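Local coordinates for 3-hydroxyadipyl-CoA dehydrogenase (Escherichia coli, PDB 3MOG), which oxidises (3S)-3-hydroxyadipyl-CoA to 3-oxoadipyl-CoA with NAD+ in the degradation of phenylacetate, working as a homotrimer, at residues A18-V23 and I89-E94; L32-S37 and H80-A85; P213-A218 and T378-A383; K350-A355 and Y370-Q375. All blocks are in the same frame, centred on the assembly; numbering follows the deposited sequence.

Interaction 1: residues A18-V23 and I89-E94; sequences AGIAEV and IEAASE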
loop_
_atom_site.group_PDB
_atom_site.type_symbol
_atom_site.label_atom_id
_atom_site.label_comp_id
_atom_site.label_asym_id
_atom_site.label_seq_id
_atom_site.Cartn_x
_atom_site.Cartn_y
_atom_site.Cartn_z
ATOM N N ALA C 18 -20.685 4.929 -32.644
ATOM C CA ALA C 18 -21.881 4.711 -33.447
ATOM C C ALA C 18 -23.148 5.018 -32.653
ATOM O O ALA C 18 -24.083 5.623 -33.172
ATOM C CB ALA C 18 -21.905 3.265 -33.949
ATOM N N GLY C 19 -23.146 4.623 -31.382
ATOM C CA GLY C 19 -24.257 4.849 -30.482
ATOM C C GLY C 19 -24.391 6.305 -30.100
ATOM O O GLY C 19 -25.504 6.814 -29.954
ATOM N N ILE C 20 -23.260 6.986 -29.947
ATOM C CA ILE C 20 -23.284 8.413 -29.630
ATOM C C ILE C 20 -23.805 9.216 -30.836
ATOM O O ILE C 20 -24.651 10.125 -30.682
ATOM C CB ILE C 20 -21.915 8.920 -29.097
ATOM C CG1 ILE C 20 -21.656 8.351 -27.691
ATOM C CG2 ILE C 20 -21.870 10.457 -29.049
ATOM C CD1 ILE C 20 -20.138 8.235 -27.308
ATOM N N ALA C 21 -23.331 8.835 -32.024
ATOM C CA ALA C 21 -23.757 9.436 -33.292
ATOM C C ALA C 21 -25.269 9.315 -33.494
ATOM O O ALA C 21 -25.926 10.283 -33.891
ATOM C CB ALA C 21 -22.982 8.799 -34.486
ATOM N N GLU C 22 -25.804 8.132 -33.198
ATOM C CA GLU C 22 -27.243 7.862 -33.267
ATOM C C GLU C 22 -28.062 8.806 -32.378
ATOM O O GLU C 22 -29.076 9.343 -32.826
ATOM C CB GLU C 22 -27.528 6.406 -32.897
ATOM C CG GLU C 22 -29.009 6.007 -32.961
ATOM C CD GLU C 22 -29.255 4.593 -32.472
ATOM O OE1 GLU C 22 -30.366 4.332 -31.973
ATOM O OE2 GLU C 22 -28.339 3.741 -32.575
ATOM N N VAL C 23 -27.591 9.035 -31.151
ATOM C CA VAL C 23 -28.253 9.937 -30.201
ATOM C C VAL C 23 -28.260 11.364 -30.712
ATOM O O VAL C 23 -29.313 12.018 -30.724
ATOM C CB VAL C 23 -27.585 9.896 -28.805
ATOM C CG1 VAL C 23 -28.144 10.984 -27.886
ATOM C CG2 VAL C 23 -27.760 8.519 -28.176
ATOM N N ILE C 89 -17.026 14.797 -30.099
ATOM C CA ILE C 89 -17.028 13.753 -29.082
ATOM C C ILE C 89 -16.124 12.611 -29.555
ATOM O O ILE C 89 -16.457 11.894 -30.491
ATOM C CB ILE C 89 -18.444 13.232 -28.793
ATOM C CG1 ILE C 89 -19.371 14.382 -28.404
ATOM C CG2 ILE C 89 -18.427 12.175 -27.678
ATOM C CD1 ILE C 89 -20.843 13.999 -28.403
ATOM N N GLU C 90 -14.990 12.457 -28.889
ATOM C CA GLU C 90 -13.982 11.458 -29.237
ATOM C C GLU C 90 -14.261 10.144 -28.519
ATOM O O GLU C 90 -14.422 10.119 -27.310
ATOM C CB GLU C 90 -12.594 11.996 -28.848
ATOM C CG GLU C 90 -11.429 11.097 -29.181
ATOM C CD GLU C 90 -11.243 9.947 -28.200
ATOM O OE1 GLU C 90 -11.319 10.173 -26.970
ATOM O OE2 GLU C 90 -11.041 8.814 -28.674
ATOM N N ALA C 91 -14.282 9.047 -29.264
ATOM C CA ALA C 91 -14.473 7.732 -28.680
ATOM C C ALA C 91 -13.676 6.666 -29.450
ATOM O O ALA C 91 -14.221 5.649 -29.855
ATOM C CB ALA C 91 -15.953 7.391 -28.666
ATOM N N ALA C 92 -12.391 6.914 -29.669
ATOM C CA ALA C 92 -11.541 5.955 -30.387
ATOM C C ALA C 92 -10.579 5.250 -29.422
ATOM O O ALA C 92 -11.036 4.654 -28.439
ATOM C CB ALA C 92 -10.804 6.636 -31.539
ATOM N N SER C 93 -9.273 5.318 -29.686
ATOM C CA SER C 93 -8.273 4.604 -28.871
ATOM C C SER C 93 -8.221 5.108 -27.434
ATOM O O SER C 93 -8.285 6.311 -27.200
ATOM C CB SER C 93 -6.877 4.685 -29.505
ATOM O OG SER C 93 -5.880 4.098 -28.679
ATOM N N GLU C 94 -8.109 4.175 -26.489
ATOM C CA GLU C 94 -8.032 4.507 -25.067
ATOM C C GLU C 94 -6.640 4.922 -24.586
ATOM O O GLU C 94 -6.522 5.588 -23.563
ATOM C CB GLU C 94 -8.575 3.369 -24.190
ATOM C CG GLU C 94 -10.086 3.109 -24.308
ATOM C CD GLU C 94 -10.973 4.153 -23.606
ATOM O OE1 GLU C 94 -10.462 5.054 -22.901
ATOM O OE2 GLU C 94 -12.211 4.062 -23.764
#
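I20, on helix 15-26, meets I89, on strand 87-90, inside the Rossmann-type NAD-binding domain, where a helix packs over the parallel part of the mixed sheet. The first shell is entirely apolar and small, burying 117 Å². I20 offers its branch methyl: CG2 lies 3.7 Å from I89 CD1 and 4.1 Å from I89 CG2, touching both the end and the branch of its partner as the two side chains cross at a slant. With chi1 at -70°, CG1 of I20 stands beside the backbone N, which leaves CG2 anti to that N and turned to the strand.

I20 also touches F143 and N119, while I89 leans on L141, so strand 138-143, beyond 115-118, adds to the same apolar cluster. The position of I89 is set by backbone hydrogen bonds to A9 and I11, and those of E90 to T117 and N119 tie the strand to its other neighbour. E90 points to the opposite face, over helix 96-109, and its OE1 is hydrogen-bonded to T118 OG1. A91, whose side chain touches the glycine-rich turn expected of such a domain, receives the far end of I20: CD1 of I20 stops 4.5 Å from CB of A91.

Interaction 2: residues L32-S37 and H80-A85; sequences LLYDIS and HALAAA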
loop_
_atom_site.group_PDB
_atom_site.type_symbol
_atom_site.label_atom_id
_atom_site.label_comp_id
_atom_site.label_asym_id
_atom_site.label_seq_id
_atom_site.Cartn_x
_atom_site.Cartn_y
_atom_site.Cartn_z
ATOM N N LEU C 32 -21.028 14.534 -38.108
ATOM C CA LEU C 32 -19.852 14.112 -38.851
ATOM C C LEU C 32 -19.232 12.926 -38.132
ATOM O O LEU C 32 -18.624 13.087 -37.077
ATOM C CB LEU C 32 -18.851 15.263 -38.960
ATOM C CG LEU C 32 -19.352 16.544 -39.649
ATOM C CD1 LEU C 32 -18.374 17.685 -39.465
ATOM C CD2 LEU C 32 -19.631 16.333 -41.124
ATOM N N LEU C 33 -19.413 11.734 -38.683
ATOM C CA LEU C 33 -18.841 10.530 -38.098
ATOM C C LEU C 33 -17.467 10.233 -38.728
ATOM O O LEU C 33 -17.383 9.831 -39.885
ATOM C CB LEU C 33 -19.799 9.345 -38.266
ATOM C CG LEU C 33 -19.476 7.994 -37.597
ATOM C CD1 LEU C 33 -19.384 8.087 -36.062
ATOM C CD2 LEU C 33 -20.541 6.989 -37.982
ATOM N N TYR C 34 -16.404 10.445 -37.958
ATOM C CA TYR C 34 -15.035 10.368 -38.455
ATOM C C TYR C 34 -14.305 9.095 -38.056
ATOM O O TYR C 34 -14.281 8.720 -36.884
ATOM C CB TYR C 34 -14.219 11.584 -37.986
ATOM C CG TYR C 34 -12.723 11.477 -38.258
ATOM C CD1 TYR C 34 -11.821 11.181 -37.231
ATOM C CD2 TYR C 34 -12.210 11.662 -39.546
ATOM C CE1 TYR C 34 -10.456 11.076 -37.474
ATOM C CE2 TYR C 34 -10.832 11.560 -39.798
ATOM C CZ TYR C 34 -9.971 11.267 -38.758
ATOM O OH TYR C 34 -8.622 11.159 -38.999
ATOM N N ASP C 35 -13.703 8.456 -39.057
ATOM C CA ASP C 35 -12.740 7.373 -38.894
ATOM C C ASP C 35 -11.887 7.361 -40.163
ATOM O O ASP C 35 -12.357 7.794 -41.224
ATOM C CB ASP C 35 -13.452 6.030 -38.729
ATOM C CG ASP C 35 -12.560 4.955 -38.129
ATOM O OD1 ASP C 35 -11.325 5.142 -38.056
ATOM O OD2 ASP C 35 -13.103 3.910 -37.722
ATOM N N ILE C 36 -10.647 6.875 -40.056
ATOM C CA ILE C 36 -9.754 6.782 -41.223
ATOM C C ILE C 36 -10.160 5.681 -42.217
ATOM O O ILE C 36 -9.865 5.780 -43.409
ATOM C CB ILE C 36 -8.262 6.613 -40.831
ATOM C CG1 ILE C 36 -8.085 5.461 -39.832
ATOM C CG2 ILE C 36 -7.689 7.938 -40.286
ATOM C CD1 ILE C 36 -6.767 4.720 -39.972
ATOM N N SER C 37 -10.834 4.646 -41.723
ATOM C CA SER C 37 -11.309 3.545 -42.561
ATOM C C SER C 37 -12.753 3.784 -43.019
ATOM O O SER C 37 -13.669 3.909 -42.191
ATOM C CB SER C 37 -11.189 2.216 -41.812
ATOM O OG SER C 37 -11.859 1.183 -42.507
ATOM N N HIS C 80 -10.167 17.427 -41.474
ATOM C CA HIS C 80 -10.403 18.840 -41.743
ATOM C C HIS C 80 -11.870 19.178 -41.914
ATOM O O HIS C 80 -12.263 20.321 -41.700
ATOM C CB HIS C 80 -9.605 19.303 -42.962
ATOM C CG HIS C 80 -8.135 19.407 -42.707
ATOM N ND1 HIS C 80 -7.556 20.529 -42.155
ATOM C CD2 HIS C 80 -7.129 18.525 -42.920
ATOM C CE1 HIS C 80 -6.254 20.333 -42.036
ATOM N NE2 HIS C 80 -5.968 19.128 -42.497
ATOM N N ALA C 81 -12.675 18.183 -42.283
ATOM C CA ALA C 81 -14.125 18.354 -42.385
ATOM C C ALA C 81 -14.759 18.669 -41.030
ATOM O O ALA C 81 -15.811 19.308 -40.971
ATOM C CB ALA C 81 -14.776 17.126 -43.010
ATOM N N LEU C 82 -14.099 18.264 -39.945
ATOM C CA LEU C 82 -14.583 18.576 -38.595
ATOM C C LEU C 82 -14.366 20.041 -38.161
ATOM O O LEU C 82 -14.627 20.389 -37.001
ATOM C CB LEU C 82 -13.981 17.625 -37.544
ATOM C CG LEU C 82 -13.833 16.116 -37.759
ATOM C CD1 LEU C 82 -13.418 15.480 -36.435
ATOM C CD2 LEU C 82 -15.094 15.459 -38.279
ATOM N N ALA C 83 -13.907 20.896 -39.080
ATOM C CA ALA C 83 -13.759 22.334 -38.789
ATOM C C ALA C 83 -15.107 23.035 -38.584
ATOM O O ALA C 83 -15.188 24.055 -37.901
ATOM C CB ALA C 83 -12.968 23.031 -39.878
ATOM N N ALA C 84 -16.151 22.471 -39.180
ATOM C CA ALA C 84 -17.514 22.987 -39.060
ATOM C C ALA C 84 -18.221 22.627 -37.729
ATOM O O ALA C 84 -19.243 23.239 -37.380
ATOM C CB ALA C 84 -18.342 22.520 -40.249
ATOM N N ALA C 85 -17.680 21.651 -36.996
ATOM C CA ALA C 85 -18.324 21.146 -35.769
ATOM C C ALA C 85 -18.229 22.108 -34.594
ATOM O O ALA C 85 -17.172 22.689 -34.341
ATOM C CB ALA C 85 -17.746 19.801 -35.384
#
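L82 and L32 both turn CG anti to the carbonyl carbon (chi1 -42° and -59°), and from these settings the two side chains pack between strand 31-34 and the 3-10 turn 80-83. The bond from CA to CB of L82 does not aim at the strand; the end of the side chain is what closes in. There CD2 does the touching, 3.8 Å from CB of L32 and 4.0 Å from CB of Y34, so a single methyl rests against two residues on the same face of the strand. The other methyl of L82, CD1, approaches the Y34 ring obliquely. In return, L32 extends CD1 over the turn's backbone, 3.4 Å from O of A81 and 4.0 Å from CA of L82. The contact buries 209 Å², all of it through van der Waals packing.

Second-shell residues hold both partners. L82 also lies on A9 and V76, which belong to the strands flanking 31-34, and the turn is kept wound by A83 N bonding to H80 O at 3.1 Å. L33 faces the other side of the sheet, against L41 and I45 of helix 38-57. Beyond the strand, D35 OD2 bonds to S13 OG, and S37 caps that helix through OG to A40 N. Two covered faces, with an acidic residue directly after the second strand, are the arrangement familiar from the first half of an NAD-binding Rossmann fold.

Interaction 3: residues P213-A218 and T378-A383; sequences PEVIDA and TVLQIA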
loop_
_atom_site.group_PDB
_atom_site.type_symbol
_atom_site.label_atom_id
_atom_site.label_comp_id
_atom_site.label_asym_id
_atom_site.label_seq_id
_atom_site.Cartn_x
_atom_site.Cartn_y
_atom_site.Cartn_z
ATOM N N PRO C 213 -21.435 -18.960 -5.299
ATOM C CA PRO C 213 -21.635 -17.690 -6.018
ATOM C C PRO C 213 -23.102 -17.356 -6.281
ATOM O O PRO C 213 -23.489 -16.178 -6.228
ATOM C CB PRO C 213 -20.889 -17.889 -7.341
ATOM C CG PRO C 213 -20.390 -19.310 -7.349
ATOM C CD PRO C 213 -20.409 -19.809 -5.941
ATOM N N GLU C 214 -23.896 -18.391 -6.552
ATOM C CA GLU C 214 -25.345 -18.283 -6.774
ATOM C C GLU C 214 -26.062 -17.747 -5.548
ATOM O O GLU C 214 -27.068 -17.071 -5.666
ATOM C CB GLU C 214 -25.973 -19.659 -7.113
ATOM C CG GLU C 214 -25.178 -20.545 -8.047
ATOM C CD GLU C 214 -24.264 -21.509 -7.301
ATOM O OE1 GLU C 214 -24.775 -22.337 -6.512
ATOM O OE2 GLU C 214 -23.034 -21.442 -7.512
ATOM N N VAL C 215 -25.555 -18.081 -4.367
ATOM C CA VAL C 215 -26.177 -17.651 -3.118
ATOM C C VAL C 215 -25.854 -16.161 -2.857
ATOM O O VAL C 215 -26.744 -15.382 -2.489
ATOM C CB VAL C 215 -25.782 -18.596 -1.948
ATOM C CG1 VAL C 215 -26.289 -18.079 -0.613
ATOM C CG2 VAL C 215 -26.340 -20.003 -2.195
ATOM N N ILE C 216 -24.594 -15.775 -3.083
ATOM C CA ILE C 216 -24.176 -14.374 -2.999
ATOM C C ILE C 216 -24.993 -13.514 -3.959
ATOM O O ILE C 216 -25.535 -12.482 -3.553
ATOM C CB ILE C 216 -22.678 -14.203 -3.331
ATOM C CG1 ILE C 216 -21.825 -15.117 -2.442
ATOM C CG2 ILE C 216 -22.281 -12.730 -3.227
ATOM C CD1 ILE C 216 -20.308 -15.130 -2.763
ATOM N N ASP C 217 -25.112 -13.954 -5.218
ATOM C CA ASP C 217 -25.926 -13.237 -6.211
ATOM C C ASP C 217 -27.419 -13.138 -5.853
ATOM O O ASP C 217 -28.082 -12.140 -6.167
ATOM C CB ASP C 217 -25.780 -13.863 -7.601
ATOM C CG ASP C 217 -24.440 -13.546 -8.258
ATOM O OD1 ASP C 217 -23.682 -12.687 -7.760
ATOM O OD2 ASP C 217 -24.138 -14.174 -9.284
ATOM N N ALA C 218 -27.938 -14.164 -5.184
ATOM C CA ALA C 218 -29.362 -14.202 -4.844
ATOM C C ALA C 218 -29.681 -13.265 -3.690
ATOM O O ALA C 218 -30.719 -12.618 -3.689
ATOM C CB ALA C 218 -29.802 -15.626 -4.517
ATOM N N THR C 378 -37.582 -16.461 1.995
ATOM C CA THR C 378 -36.741 -17.586 1.601
ATOM C C THR C 378 -35.444 -17.502 2.404
ATOM O O THR C 378 -34.677 -16.543 2.260
ATOM C CB THR C 378 -36.379 -17.550 0.103
ATOM O OG1 THR C 378 -37.564 -17.398 -0.690
ATOM C CG2 THR C 378 -35.651 -18.829 -0.298
ATOM N N VAL C 379 -35.215 -18.508 3.241
ATOM C CA VAL C 379 -34.054 -18.554 4.127
ATOM C C VAL C 379 -32.889 -19.314 3.497
ATOM O O VAL C 379 -32.995 -20.517 3.259
ATOM C CB VAL C 379 -34.412 -19.227 5.473
ATOM C CG1 VAL C 379 -33.231 -19.183 6.434
ATOM C CG2 VAL C 379 -35.617 -18.566 6.094
ATOM N N LEU C 380 -31.783 -18.610 3.234
ATOM C CA LEU C 380 -30.536 -19.247 2.768
ATOM C C LEU C 380 -29.504 -19.255 3.877
ATOM O O LEU C 380 -29.264 -18.227 4.503
ATOM C CB LEU C 380 -29.962 -18.513 1.561
ATOM C CG LEU C 380 -30.756 -18.510 0.262
ATOM C CD1 LEU C 380 -30.177 -17.503 -0.684
ATOM C CD2 LEU C 380 -30.754 -19.886 -0.384
ATOM N N GLN C 381 -28.891 -20.408 4.127
ATOM C CA GLN C 381 -27.917 -20.515 5.208
ATOM C C GLN C 381 -26.480 -20.439 4.698
ATOM O O GLN C 381 -26.102 -21.180 3.782
ATOM C CB GLN C 381 -28.129 -21.797 6.017
ATOM C CG GLN C 381 -27.424 -21.770 7.358
ATOM C CD GLN C 381 -27.798 -22.928 8.273
ATOM O OE1 GLN C 381 -28.687 -23.734 7.969
ATOM N NE2 GLN C 381 -27.121 -23.005 9.415
ATOM N N ILE C 382 -25.685 -19.544 5.295
ATOM C CA ILE C 382 -24.288 -19.342 4.877
ATOM C C ILE C 382 -23.334 -19.436 6.069
ATOM O O ILE C 382 -23.776 -19.682 7.186
ATOM C CB ILE C 382 -24.112 -17.992 4.132
ATOM C CG1 ILE C 382 -24.386 -16.806 5.057
ATOM C CG2 ILE C 382 -25.042 -17.917 2.907
ATOM C CD1 ILE C 382 -24.157 -15.422 4.387
ATOM N N ALA C 383 -22.033 -19.232 5.847
ATOM C CA ALA C 383 -21.086 -19.232 6.962
ATOM C C ALA C 383 -21.282 -18.012 7.887
ATOM O O ALA C 383 -21.894 -17.018 7.495
ATOM C CB ALA C 383 -19.654 -19.324 6.462
#
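V215 faces L380 and I382 across a boundary between helix 213-223, in the range of the first C-terminal 3-hydroxyacyl-CoA dehydrogenase domain, and strand 378-381, the outermost strand of the sheet in the reduced Rossmann-fold domain. Its CB points at the strand yet stays more than 4.5 Å from every atom of 378-383. The branches decide the contact. Chi1 of 174° sets CG1 anti to the backbone N, and this methyl reaches both partners: I382 CG2 at 3.7 Å and L380 CD1 at 3.9 Å. The second methyl, CG2, lies beside the backbone N and stays farther from the strand, so CG1 makes the valine's close contacts.

The two meetings differ in direction. V215 and L380 come tip to tip, whereas I382 crosses the valine at a slant. For I382, chi1 of 65° wedges CG1 between the backbone N and carbonyl carbon, leaving CG2 as the branch that reaches the helix. The interface, 151 Å² in all, is only partly buried.

Further out, I382 also touches A211 and T353, and L380 lies on V351 of the adjacent strand. The helix is fastened on its far side by D217, whose OD1 bonds to L231 N and whose OD2 bonds to E232 N and Y283 OH. One turn on from V215, A218 supplies the second foothold: its CB lies 4.3 Å from L380 CD1.

Interaction 4: residues K350-A355 and Y370-Q375; sequences KVVTIA and YYLQQQ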
loop_
_atom_site.group_PDB
_atom_site.type_symbol
_atom_site.label_atom_id
_atom_site.label_comp_id
_atom_site.label_asym_id
_atom_site.label_seq_id
_atom_site.Cartn_x
_atom_site.Cartn_y
_atom_site.Cartn_z
ATOM N N LYS C 350 -37.465 -10.790 -0.479
ATOM C CA LYS C 350 -37.860 -12.039 0.164
ATOM C C LYS C 350 -36.672 -12.922 0.522
ATOM O O LYS C 350 -36.729 -13.681 1.480
ATOM C CB LYS C 350 -38.871 -12.794 -0.698
ATOM C CG LYS C 350 -40.293 -12.294 -0.504
ATOM C CD LYS C 350 -40.976 -12.017 -1.831
ATOM C CE LYS C 350 -42.162 -11.080 -1.638
ATOM N NZ LYS C 350 -42.627 -10.485 -2.925
ATOM N N VAL C 351 -35.591 -12.809 -0.235
ATOM C CA VAL C 351 -34.403 -13.597 0.054
ATOM C C VAL C 351 -33.653 -13.018 1.246
ATOM O O VAL C 351 -33.369 -11.824 1.300
ATOM C CB VAL C 351 -33.532 -13.793 -1.195
ATOM C CG1 VAL C 351 -32.124 -14.228 -0.827
ATOM C CG2 VAL C 351 -34.191 -14.828 -2.105
ATOM N N VAL C 352 -33.381 -13.891 2.210
ATOM C CA VAL C 352 -32.777 -13.541 3.485
ATOM C C VAL C 352 -31.616 -14.529 3.736
ATOM O O VAL C 352 -31.787 -15.740 3.533
ATOM C CB VAL C 352 -33.872 -13.663 4.576
ATOM C CG1 VAL C 352 -33.316 -14.074 5.910
ATOM C CG2 VAL C 352 -34.672 -12.384 4.691
ATOM N N THR C 353 -30.434 -14.042 4.137
ATOM C CA THR C 353 -29.395 -14.983 4.592
ATOM C C THR C 353 -29.253 -15.025 6.114
ATOM O O THR C 353 -29.526 -14.042 6.806
ATOM C CB THR C 353 -28.000 -14.877 3.863
ATOM O OG1 THR C 353 -27.277 -13.722 4.299
ATOM C CG2 THR C 353 -28.150 -14.850 2.363
ATOM N N ILE C 354 -28.863 -16.192 6.628
ATOM C CA ILE C 354 -28.730 -16.403 8.073
ATOM C C ILE C 354 -27.475 -17.208 8.386
ATOM O O ILE C 354 -26.941 -17.898 7.524
ATOM C CB ILE C 354 -29.967 -17.138 8.715
ATOM C CG1 ILE C 354 -30.011 -18.618 8.306
ATOM C CG2 ILE C 354 -31.293 -16.420 8.394
ATOM C CD1 ILE C 354 -30.731 -19.504 9.295
ATOM N N ALA C 355 -26.988 -17.083 9.614
ATOM C CA ALA C 355 -25.894 -17.919 10.076
ATOM C C ALA C 355 -26.175 -18.259 11.504
ATOM O O ALA C 355 -26.581 -17.391 12.287
ATOM C CB ALA C 355 -24.540 -17.204 9.948
ATOM N N TYR C 370 -37.973 -21.524 11.069
ATOM C CA TYR C 370 -39.431 -21.644 11.005
ATOM C C TYR C 370 -40.089 -20.267 11.062
ATOM O O TYR C 370 -40.873 -19.918 10.181
ATOM C CB TYR C 370 -39.988 -22.553 12.127
ATOM C CG TYR C 370 -41.516 -22.613 12.155
ATOM C CD1 TYR C 370 -42.222 -23.480 11.307
ATOM C CD2 TYR C 370 -42.254 -21.789 13.013
ATOM C CE1 TYR C 370 -43.624 -23.521 11.314
ATOM C CE2 TYR C 370 -43.649 -21.817 13.025
ATOM C CZ TYR C 370 -44.328 -22.686 12.178
ATOM O OH TYR C 370 -45.706 -22.712 12.202
ATOM N N TYR C 371 -39.757 -19.498 12.096
ATOM C CA TYR C 371 -40.289 -18.149 12.280
ATOM C C TYR C 371 -40.180 -17.290 11.025
ATOM O O TYR C 371 -41.130 -16.589 10.662
ATOM C CB TYR C 371 -39.593 -17.448 13.452
ATOM C CG TYR C 371 -39.950 -15.983 13.564
ATOM C CD1 TYR C 371 -39.024 -14.985 13.220
ATOM C CD2 TYR C 371 -41.221 -15.589 13.987
ATOM C CE1 TYR C 371 -39.355 -13.637 13.309
ATOM C CE2 TYR C 371 -41.565 -14.246 14.077
ATOM C CZ TYR C 371 -40.628 -13.275 13.744
ATOM O OH TYR C 371 -40.971 -11.949 13.837
ATOM N N LEU C 372 -39.019 -17.358 10.373
ATOM C CA LEU C 372 -38.742 -16.554 9.194
ATOM C C LEU C 372 -39.571 -16.983 7.997
ATOM O O LEU C 372 -40.118 -16.134 7.283
ATOM C CB LEU C 372 -37.248 -16.600 8.852
ATOM C CG LEU C 372 -36.314 -15.862 9.815
ATOM C CD1 LEU C 372 -34.860 -16.188 9.519
ATOM C CD2 LEU C 372 -36.567 -14.368 9.753
ATOM N N GLN C 373 -39.660 -18.300 7.793
ATOM C CA GLN C 373 -40.406 -18.902 6.683
ATOM C C GLN C 373 -41.885 -18.548 6.752
ATOM O O GLN C 373 -42.524 -18.311 5.723
ATOM C CB GLN C 373 -40.243 -20.421 6.687
ATOM C CG GLN C 373 -38.922 -20.924 6.130
ATOM C CD GLN C 373 -38.722 -22.412 6.365
ATOM O OE1 GLN C 373 -39.331 -23.001 7.259
ATOM N NE2 GLN C 373 -37.857 -23.025 5.567
ATOM N N GLN C 374 -42.408 -18.477 7.974
ATOM C CA GLN C 374 -43.803 -18.130 8.211
ATOM C C GLN C 374 -44.091 -16.639 7.962
ATOM O O GLN C 374 -45.235 -16.188 8.098
ATOM C CB GLN C 374 -44.214 -18.550 9.631
ATOM C CG GLN C 374 -45.644 -19.109 9.736
ATOM C CD GLN C 374 -45.881 -20.348 8.870
ATOM O OE1 GLN C 374 -45.054 -21.268 8.829
ATOM N NE2 GLN C 374 -47.021 -20.377 8.179
ATOM N N GLN C 375 -43.052 -15.887 7.593
ATOM C CA GLN C 375 -43.179 -14.468 7.268
ATOM C C GLN C 375 -42.959 -14.198 5.785
ATOM O O GLN C 375 -42.858 -13.045 5.368
ATOM C CB GLN C 375 -42.219 -13.621 8.110
ATOM C CG GLN C 375 -42.449 -13.730 9.603
ATOM C CD GLN C 375 -41.894 -12.552 10.366
ATOM O OE1 GLN C 375 -40.756 -12.126 10.147
ATOM N NE2 GLN C 375 -42.700 -12.013 11.277
#
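V352 and L372 form the nearest backbone pair between strand 351-356 and the last turn of helix 362-373, their CA atoms 8.8 Å apart, a gap that side chains must bridge. L372 does so with one methyl. Its CD1 sits 3.7 Å from CG2 of I354 and, more loosely, 4.5 Å from CG1 of V352, so it spans two residues that project from the same face of the strand. Leucine and isoleucine run alongside in opposite senses rather than meeting end on. The leucine's chi1 of -70° leaves CG anti to the carbonyl carbon, and from there CD1 reaches the strand. In I354, chi1 of 72° lodges CG1 between the backbone N and carbonyl carbon and turns CG2 to the helix.

Only 84 Å² is buried between the segments; L372 also has neighbours beyond them. The strand and helix open a beta-alpha-beta unit completed by strand 378-381, within the reduced Rossmann-fold domain, and L372 also touches V379 of that returning strand and I344 of strand 341-345. The same strands back the other partners: V352 lies on I344, while I354 lies on V342 and V379. T353 points away from the helix and touches I382.

At the helix end, Q374 N bonds to Y370 O at 3.1 Å, and Q375 N to L372 O at 3.0 Å, a tighter span of three residues. Next to L372, the amide of Q373 is gripped at both ends, its NE2 giving to E296 O and its OE1 accepting from V298 N.

The contacts form two pairs at opposite sides of the chain's centre. Interactions 1 and 2 share the sheet of the NAD-binding domain, with centres 12 Å apart; interaction 2 is nested within the loop that interaction 1 closes, and A21 CB meets L33 CD1 at 4.0 Å. Interactions 3 and 4 are likewise 12 Å apart, with 4 nested inside 3, and share the later six-stranded sheet: strands 351-356 and 378-381 are joined by probable hydrogen bonds such as L380 N to V352 O, 2.9 Å. Between pairs, centres lie 40 to 60 Å apart without touching. The two pairs thus belong to separate Rossmann-like sheets, and interaction 3 joins the second to a helical domain.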